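Side-chain contacts in putative lipoprotein (Bacteroides fragilis, PDB 3QNK), which is of unknown function but, as a SusD-like outer-membrane lipoprotein, probably binds glycans at the cell surface for uptake by a partner transporter: residues K441-E446 and R458-G463; S12-E17 and E92-S97. One frame throughout, in Å; residues are numbered along the deposited sequence.

Contact 1: residues K441-E446 and R458-G463; sequences KERRIE and RRWKIG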
ATOM      1  N   LYS B 441     -35.415  -9.546  -1.255  1.00 43.70           N
ATOM      2  CA  LYS B 441     -35.281 -10.331  -0.031  1.00 42.61           C
ATOM      3  C   LYS B 441     -34.537 -11.666  -0.362  1.00 49.77           C
ATOM      4  O   LYS B 441     -33.591 -12.020   0.358  1.00 50.31           O
ATOM      5  CB  LYS B 441     -36.653 -10.563   0.652  1.00 43.09           C
ATOM      6  N   GLU B 442     -34.907 -12.352  -1.474  1.00 45.91           N
ATOM      7  CA  GLU B 442     -34.230 -13.593  -1.885  1.00 46.38           C
ATOM      8  C   GLU B 442     -32.753 -13.373  -2.150  1.00 48.49           C
ATOM      9  O   GLU B 442     -31.922 -14.213  -1.796  1.00 46.81           O
ATOM     10  CB  GLU B 442     -34.876 -14.236  -3.137  1.00 48.39           C
ATOM     11  CG  GLU B 442     -36.010 -15.184  -2.801  1.00 61.04           C
ATOM     12  CD  GLU B 442     -35.667 -16.344  -1.887  1.00 81.68           C
ATOM     13  OE1 GLU B 442     -34.613 -16.988  -2.096  1.00 61.56           O
ATOM     14  OE2 GLU B 442     -36.452 -16.593  -0.943  1.00 79.67           O
ATOM     15  N   ARG B 443     -32.431 -12.256  -2.787  1.00 45.52           N
ATOM     16  CA  ARG B 443     -31.056 -11.910  -3.089  1.00 45.35           C
ATOM     17  C   ARG B 443     -30.238 -11.761  -1.803  1.00 48.99           C
ATOM     18  O   ARG B 443     -29.083 -12.193  -1.739  1.00 49.94           O
ATOM     19  CB  ARG B 443     -31.007 -10.607  -3.894  1.00 44.12           C
ATOM     20  CG  ARG B 443     -29.744 -10.560  -4.713  1.00 47.17           C
ATOM     21  CD  ARG B 443     -29.440  -9.200  -5.277  1.00 47.21           C
ATOM     22  NE  ARG B 443     -28.178  -9.292  -5.997  1.00 48.10           N
ATOM     23  CZ  ARG B 443     -28.073  -9.556  -7.292  1.00 56.89           C
ATOM     24  NH1 ARG B 443     -29.166  -9.693  -8.041  1.00 51.88           N
ATOM     25  NH2 ARG B 443     -26.881  -9.650  -7.856  1.00 36.07           N
ATOM     26  N   ARG B 444     -30.846 -11.149  -0.783  1.00 43.68           N
ATOM     27  CA  ARG B 444     -30.184 -10.908   0.474  1.00 42.28           C
ATOM     28  C   ARG B 444     -29.801 -12.231   1.140  1.00 48.93           C
ATOM     29  O   ARG B 444     -28.677 -12.356   1.608  1.00 52.30           O
ATOM     30  CB  ARG B 444     -31.057 -10.045   1.398  1.00 38.59           C
ATOM     31  CG  ARG B 444     -30.337  -9.754   2.702  1.00 42.85           C
ATOM     32  CD  ARG B 444     -31.238  -9.168   3.728  1.00 47.49           C
ATOM     33  NE  ARG B 444     -30.465  -8.748   4.890  1.00 55.89           N
ATOM     34  CZ  ARG B 444     -30.972  -8.101   5.928  1.00 58.20           C
ATOM     35  NH1 ARG B 444     -32.263  -7.811   5.970  1.00 40.57           N
ATOM     36  NH2 ARG B 444     -30.195  -7.756   6.939  1.00 49.23           N
ATOM     37  N   ILE B 445     -30.713 -13.207   1.171  1.00 44.13           N
ATOM     38  CA  ILE B 445     -30.490 -14.497   1.800  1.00 44.07           C
ATOM     39  C   ILE B 445     -29.516 -15.337   0.971  1.00 53.03           C
ATOM     40  O   ILE B 445     -28.610 -15.983   1.522  1.00 56.48           O
ATOM     41  CB  ILE B 445     -31.838 -15.217   2.007  1.00 46.97           C
ATOM     42  CG1 ILE B 445     -32.776 -14.423   2.941  1.00 46.52           C
ATOM     43  CG2 ILE B 445     -31.661 -16.663   2.476  1.00 47.93           C
ATOM     44  CD1 ILE B 445     -32.253 -14.174   4.413  1.00 50.21           C
ATOM     45  N   GLU B 446     -29.692 -15.319  -0.351  1.00 49.12           N
ATOM     46  CA  GLU B 446     -28.847 -16.087  -1.239  1.00 48.56           C
ATOM     47  C   GLU B 446     -27.405 -15.662  -1.169  1.00 53.06           C
ATOM     48  O   GLU B 446     -26.497 -16.512  -1.124  1.00 55.13           O
ATOM     49  CB  GLU B 446     -29.330 -15.974  -2.697  1.00 49.72           C
ATOM     50  CG  GLU B 446     -28.713 -17.017  -3.634  1.00 51.06           C
ATOM     51  CD  GLU B 446     -28.957 -18.464  -3.241  1.00 54.91           C
ATOM     52  OE1 GLU B 446     -29.909 -18.733  -2.478  1.00 52.26           O
ATOM     53  OE2 GLU B 446     -28.154 -19.328  -3.640  1.00 53.99           O
ATOM     54  N   ARG B 458     -26.887   0.180  -1.726  1.00 43.89           N
ATOM     55  CA  ARG B 458     -26.400   1.359  -2.453  1.00 41.86           C
ATOM     56  C   ARG B 458     -27.137   1.554  -3.750  1.00 46.76           C
ATOM     57  O   ARG B 458     -27.593   2.676  -4.047  1.00 49.51           O
ATOM     58  CB  ARG B 458     -24.895   1.171  -2.730  1.00 35.69           C
ATOM     59  CG  ARG B 458     -24.238   2.285  -3.494  1.00 34.54           C
ATOM     60  CD  ARG B 458     -22.730   2.195  -3.326  1.00 27.47           C
ATOM     61  NE  ARG B 458     -22.243   2.951  -2.179  1.00 39.23           N
ATOM     62  CZ  ARG B 458     -20.971   3.286  -2.023  1.00 55.72           C
ATOM     63  NH1 ARG B 458     -20.072   2.933  -2.932  1.00 35.61           N
ATOM     64  NH2 ARG B 458     -20.590   3.995  -0.965  1.00 47.07           N
ATOM     65  N   ARG B 459     -27.238   0.469  -4.549  1.00 41.06           N
ATOM     66  CA  ARG B 459     -27.877   0.522  -5.864  1.00 40.55           C
ATOM     67  C   ARG B 459     -29.399   0.603  -5.742  1.00 45.37           C
ATOM     68  O   ARG B 459     -30.019   1.343  -6.504  1.00 46.90           O
ATOM     69  CB  ARG B 459     -27.426  -0.622  -6.776  1.00 38.73           C
ATOM     70  CG  ARG B 459     -27.872  -2.003  -6.360  1.00 47.67           C
ATOM     71  CD  ARG B 459     -27.157  -3.021  -7.195  1.00 47.35           C
ATOM     72  NE  ARG B 459     -27.572  -4.367  -6.834  1.00 45.40           N
ATOM     73  CZ  ARG B 459     -28.606  -4.992  -7.367  1.00 50.54           C
ATOM     74  NH1 ARG B 459     -29.336  -4.404  -8.309  1.00 31.10           N
ATOM     75  NH2 ARG B 459     -28.921  -6.209  -6.972  1.00 41.40           N
ATOM     76  N   TRP B 460     -29.995  -0.098  -4.769  1.00 42.00           N
ATOM     77  CA  TRP B 460     -31.430  -0.030  -4.513  1.00 41.94           C
ATOM     78  C   TRP B 460     -31.805   1.241  -3.790  1.00 46.20           C
ATOM     79  O   TRP B 460     -32.993   1.560  -3.698  1.00 48.95           O
ATOM     80  CB  TRP B 460     -31.895  -1.218  -3.669  1.00 40.70           C
ATOM     81  CG  TRP B 460     -31.809  -2.530  -4.377  1.00 42.18           C
ATOM     82  CD1 TRP B 460     -31.888  -2.750  -5.718  1.00 44.96           C
ATOM     83  CD2 TRP B 460     -31.677  -3.812  -3.764  1.00 42.23           C
ATOM     84  NE1 TRP B 460     -31.773  -4.088  -5.982  1.00 44.33           N
ATOM     85  CE2 TRP B 460     -31.654  -4.768  -4.802  1.00 45.50           C
ATOM     86  CE3 TRP B 460     -31.555  -4.244  -2.430  1.00 43.56           C
ATOM     87  CZ2 TRP B 460     -31.504  -6.130  -4.560  1.00 45.14           C
ATOM     88  CZ3 TRP B 460     -31.414  -5.599  -2.183  1.00 45.56           C
ATOM     89  CH2 TRP B 460     -31.403  -6.528  -3.240  1.00 46.78           C
ATOM     90  N   LYS B 461     -30.797   1.958  -3.249  1.00 39.92           N
ATOM     91  CA  LYS B 461     -30.961   3.198  -2.509  1.00 39.24           C
ATOM     92  C   LYS B 461     -31.904   2.965  -1.300  1.00 42.11           C
ATOM     93  O   LYS B 461     -32.950   3.588  -1.216  1.00 42.02           O
ATOM     94  CB  LYS B 461     -31.409   4.375  -3.412  1.00 40.68           C
ATOM     95  CG  LYS B 461     -30.321   4.809  -4.379  1.00 49.43           C
ATOM     96  CD  LYS B 461     -30.508   6.244  -4.880  1.00 62.63           C
ATOM     97  CE  LYS B 461     -29.475   6.721  -5.908  1.00 80.49           C
ATOM     98  NZ  LYS B 461     -28.055   6.649  -5.431  1.00 92.30           N
ATOM     99  N   ILE B 462     -31.520   2.028  -0.389  1.00 37.16           N
ATOM    100  CA  ILE B 462     -32.280   1.669   0.821  1.00 36.14           C
ATOM    101  C   ILE B 462     -31.411   1.834   2.110  1.00 44.22           C
ATOM    102  O   ILE B 462     -31.644   1.145   3.120  1.00 44.25           O
ATOM    103  CB  ILE B 462     -32.917   0.260   0.734  1.00 37.93           C
ATOM    104  CG1 ILE B 462     -31.868  -0.852   0.561  1.00 38.35           C
ATOM    105  CG2 ILE B 462     -34.001   0.213  -0.338  1.00 38.00           C
ATOM    106  CD1 ILE B 462     -32.318  -2.239   0.937  1.00 44.41           C
ATOM    107  N   GLY B 463     -30.460   2.777   2.060  1.00 40.55           N
ATOM    108  CA  GLY B 463     -29.577   3.099   3.168  1.00 40.38           C
ATOM    109  C   GLY B 463     -30.284   3.552   4.432  1.00 47.60           C
ATOM    110  O   GLY B 463     -30.001   3.032   5.528  1.00 47.45           O
TER

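Contact 2: residues S12-E17 and E92-S97; sequences SFWSDE and ERIGTS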
ATOM      1  N   SER B  12      13.548  -8.852 -24.234  1.00109.97           N
ATOM      2  CA  SER B  12      13.136 -10.023 -25.030  1.00107.72           C
ATOM      3  C   SER B  12      12.060 -10.821 -24.273  1.00102.49           C
ATOM      4  O   SER B  12      11.892 -12.014 -24.526  1.00101.91           O
ATOM      5  CB  SER B  12      14.333 -10.923 -25.350  1.00113.67           C
ATOM      6  N   PHE B  13      11.307 -10.158 -23.377  1.00 92.18           N
ATOM      7  CA  PHE B  13      10.286 -10.775 -22.524  1.00 87.74           C
ATOM      8  C   PHE B  13       9.009 -11.129 -23.273  1.00 91.90           C
ATOM      9  O   PHE B  13       8.448 -12.206 -23.041  1.00 91.60           O
ATOM     10  CB  PHE B  13       9.941  -9.826 -21.366  1.00 85.76           C
ATOM     11  CG  PHE B  13       8.753 -10.197 -20.504  1.00 83.64           C
ATOM     12  CD1 PHE B  13       7.455  -9.949 -20.932  1.00 83.30           C
ATOM     13  CD2 PHE B  13       8.935 -10.712 -19.227  1.00 83.44           C
ATOM     14  CE1 PHE B  13       6.366 -10.278 -20.127  1.00 80.94           C
ATOM     15  CE2 PHE B  13       7.840 -11.009 -18.412  1.00 82.07           C
ATOM     16  CZ  PHE B  13       6.570 -10.794 -18.870  1.00 78.10           C
ATOM     17  N   TRP B  14       8.496 -10.191 -24.097  1.00 87.95           N
ATOM     18  CA  TRP B  14       7.206 -10.355 -24.775  1.00 86.39           C
ATOM     19  C   TRP B  14       7.265 -11.364 -25.916  1.00 95.40           C
ATOM     20  O   TRP B  14       6.223 -11.749 -26.448  1.00 95.59           O
ATOM     21  CB  TRP B  14       6.630  -9.004 -25.225  1.00 82.48           C
ATOM     22  CG  TRP B  14       6.205  -8.185 -24.040  1.00 79.92           C
ATOM     23  CD1 TRP B  14       6.942  -7.241 -23.390  1.00 81.96           C
ATOM     24  CD2 TRP B  14       5.030  -8.389 -23.249  1.00 77.75           C
ATOM     25  NE1 TRP B  14       6.280  -6.807 -22.269  1.00 78.89           N
ATOM     26  CE2 TRP B  14       5.095  -7.483 -22.162  1.00 79.24           C
ATOM     27  CE3 TRP B  14       3.896  -9.220 -23.380  1.00 77.79           C
ATOM     28  CZ2 TRP B  14       4.058  -7.354 -21.235  1.00 75.85           C
ATOM     29  CZ3 TRP B  14       2.883  -9.107 -22.446  1.00 76.63           C
ATOM     30  CH2 TRP B  14       2.969  -8.180 -21.390  1.00 75.77           C
ATOM     31  N   SER B  15       8.465 -11.857 -26.224  1.00 95.24           N
ATOM     32  CA  SER B  15       8.648 -12.880 -27.240  1.00 97.27           C
ATOM     33  C   SER B  15       8.433 -14.263 -26.605  1.00102.77           C
ATOM     34  O   SER B  15       7.760 -15.105 -27.205  1.00104.52           O
ATOM     35  CB  SER B  15      10.029 -12.768 -27.876  1.00101.30           C
ATOM     36  OG  SER B  15      11.050 -12.789 -26.893  1.00105.36           O
ATOM     37  N   ASP B  16       8.978 -14.472 -25.373  1.00 96.81           N
ATOM     38  CA  ASP B  16       8.906 -15.712 -24.594  1.00 95.43           C
ATOM     39  C   ASP B  16       7.456 -15.974 -24.110  1.00 95.32           C
ATOM     40  O   ASP B  16       6.911 -15.195 -23.320  1.00 92.68           O
ATOM     41  CB  ASP B  16       9.895 -15.636 -23.413  1.00 96.91           C
ATOM     42  CG  ASP B  16      10.114 -16.929 -22.636  1.00105.94           C
ATOM     43  OD1 ASP B  16       9.111 -17.587 -22.283  1.00104.24           O
ATOM     44  OD2 ASP B  16      11.285 -17.221 -22.280  1.00111.08           O
ATOM     45  N   GLU B  17       6.855 -17.085 -24.587  1.00 90.90           N
ATOM     46  CA  GLU B  17       5.490 -17.512 -24.269  1.00 88.43           C
ATOM     47  C   GLU B  17       5.317 -17.808 -22.777  1.00 90.71           C
ATOM     48  O   GLU B  17       4.257 -17.501 -22.208  1.00 88.34           O
ATOM     49  CB  GLU B  17       5.090 -18.739 -25.104  1.00 90.88           C
ATOM     50  N   GLU B  92      -0.403  -2.834 -24.450  1.00 67.05           N
ATOM     51  CA  GLU B  92       0.599  -2.090 -25.211  1.00 69.09           C
ATOM     52  C   GLU B  92       1.648  -2.994 -25.852  1.00 75.72           C
ATOM     53  O   GLU B  92       2.056  -2.741 -26.986  1.00 78.13           O
ATOM     54  CB  GLU B  92       1.340  -1.070 -24.316  1.00 70.34           C
ATOM     55  CG  GLU B  92       0.545   0.178 -23.957  1.00 85.60           C
ATOM     56  CD  GLU B  92       1.226   1.200 -23.062  1.00109.19           C
ATOM     57  OE1 GLU B  92       2.286   0.888 -22.469  1.00106.50           O
ATOM     58  OE2 GLU B  92       0.682   2.324 -22.950  1.00 94.82           O
ATOM     59  N   ARG B  93       2.114  -4.018 -25.126  1.00 71.95           N
ATOM     60  CA  ARG B  93       3.238  -4.840 -25.574  1.00 73.30           C
ATOM     61  C   ARG B  93       2.858  -6.181 -26.228  1.00 78.44           C
ATOM     62  O   ARG B  93       3.734  -6.787 -26.857  1.00 79.47           O
ATOM     63  CB  ARG B  93       4.190  -5.102 -24.388  1.00 72.37           C
ATOM     64  CG  ARG B  93       4.697  -3.839 -23.663  1.00 81.75           C
ATOM     65  CD  ARG B  93       6.195  -3.672 -23.765  1.00 91.72           C
ATOM     66  NE  ARG B  93       6.613  -3.576 -25.162  1.00104.16           N
ATOM     67  CZ  ARG B  93       7.796  -3.949 -25.635  1.00127.45           C
ATOM     68  NH1 ARG B  93       8.717  -4.454 -24.820  1.00117.76           N
ATOM     69  NH2 ARG B  93       8.069  -3.826 -26.928  1.00117.78           N
ATOM     70  N   ILE B  94       1.581  -6.633 -26.118  1.00 74.81           N
ATOM     71  CA  ILE B  94       1.149  -7.925 -26.667  1.00 76.03           C
ATOM     72  C   ILE B  94       1.152  -7.939 -28.220  1.00 86.98           C
ATOM     73  O   ILE B  94       1.401  -8.997 -28.795  1.00 88.07           O
ATOM     74  CB  ILE B  94      -0.204  -8.432 -26.072  1.00 76.65           C
ATOM     75  CG1 ILE B  94      -0.407  -9.946 -26.251  1.00 77.27           C
ATOM     76  CG2 ILE B  94      -1.420  -7.641 -26.553  1.00 76.31           C
ATOM     77  CD1 ILE B  94       0.637 -10.891 -25.581  1.00 83.38           C
ATOM     78  N   GLY B  95       0.922  -6.796 -28.870  1.00 87.03           N
ATOM     79  CA  GLY B  95       0.919  -6.708 -30.335  1.00 89.34           C
ATOM     80  C   GLY B  95       2.206  -7.148 -31.019  1.00 95.91           C
ATOM     81  O   GLY B  95       2.178  -7.810 -32.064  1.00 97.49           O
ATOM     82  N   THR B  96       3.342  -6.808 -30.401  1.00 92.71           N
ATOM     83  CA  THR B  96       4.696  -7.140 -30.852  1.00 94.35           C
ATOM     84  C   THR B  96       5.099  -8.590 -30.461  1.00 98.98           C
ATOM     85  O   THR B  96       6.163  -9.054 -30.891  1.00100.28           O
ATOM     86  CB  THR B  96       5.700  -6.128 -30.260  1.00 99.75           C
ATOM     87  OG1 THR B  96       5.560  -6.077 -28.828  1.00 96.22           O
ATOM     88  CG2 THR B  96       5.559  -4.737 -30.866  1.00 97.08           C
ATOM     89  N   SER B  97       4.270  -9.284 -29.634  1.00 94.01           N
ATOM     90  CA  SER B  97       4.530 -10.650 -29.160  1.00 94.45           C
ATOM     91  C   SER B  97       4.554 -11.656 -30.325  1.00101.30           C
ATOM     92  O   SER B  97       3.757 -11.546 -31.268  1.00100.99           O
ATOM     93  CB  SER B  97       3.509 -11.074 -28.106  1.00 94.59           C
ATOM     94  OG  SER B  97       3.630 -12.449 -27.779  1.00101.39           O
TER

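Contact 1: residues K441-E446 and R458-G463
Arg443 meets Arg459 and Trp460 in a helix-helix contact of the SusD family region, where a short connection joins helix 432-446 to helix 453-460 and a Schellman motif with Lys461, at positive phi, as its C-prime residue ends the second helix. Arg443 carries one side of the contact. Its CG lies anti to the backbone N (chi1 -155°) and the chain stays extended to NE, which carries the guanidinium across to the other helix. Arg459 NH2 sits over one face of that guanidinium, offset toward its rim, 3.3 Å from Arg443 NE. Both atoms are donors, so the approach is no bond; the two guanidinium planes stand 76° apart, which also rules out a parallel stack. Nearer the backbone of Arg443, its CD lies 3.8 Å from Trp460 CZ2, and Arg443 CB is 4.2 Å from Trp460 CH2, an oblique aliphatic contact with the six-membered part of the indole. Repulsion between the two arginines is probably eased by the carboxylates of Glu400 and Asp456: Arg459 NH1 forms a salt bridge with Glu400, whose OE2 also accepts Trp460 NE1, while Asp456 pairs with Arg459 NE. One carboxylate thus ties neighbouring side chains of the second helix together. Separately, Asn397 OD1 accepts a hydrogen bond from Arg443 NH2. Glu400 and Asn397 belong to helix 391-405, which also packs Leu396 against Arg443, and helix 181-194 supplies Leu193, touching both arginines.

Contact 2: residues S12-E17 and E92-S97
Arg93 lies against one face of the Trp14 indole, its CB 3.3 Å from the centroid of the five-membered ring and 9° off the ring normal, a CH-pi contact by position. Bent at chi2 and chi3, the chain stays over the same face, with Arg93 CD 3.5 Å from Trp14 NE1, and brings Arg93 NH1 obliquely to within 3.6 Å of Trp14 CD1. The guanidinium is turned 67° from the ring plane, so it does not stack. At the benzo end, Ile94 CD1 approaches Trp14 CZ3 obliquely at 4.2 Å. A polar link adds to this: Ser97 OG donates to the main-chain Trp14 O over 3.0 Å, with a C=O...donor angle of 175°.

Further out, Phe13 CD1 covers the opposite face of the indole, and Asp6 OD2 accepts the hydrogen of Trp14 NE1. Val20 of helix 17-29 touches both Trp14 and Ile94, and Asp16 N-caps that helix. The indole is therefore fixed by apolar cover on both faces and by a bond at its nitrogen, while the serine bond ties its main chain to the turn that follows helix 76-93.

How the contacts relate
Contacts 1 and 2 are separate points of the fold: their centres lie 44 Å apart, their nearest atoms about 29 Å apart, and they fall on opposite sides of the chain's centre. Both segments of contact 2 precede those of contact 1 in the chain, one pair in the N-terminal starch-binding-associated region and the other in the SusD family region. Contact 1 has its centre 13 Å from that of the chain, whereas contact 2 is peripheral at 35 Å. In each, an arginine lies beside a tryptophan whose indole nitrogen bonds a carboxylate. An acetate, probably from the crystallisation liquor, lies about 4 Å from the side chain of Arg459; on its own it does not establish a ligand site, though such ions can mark a pocket.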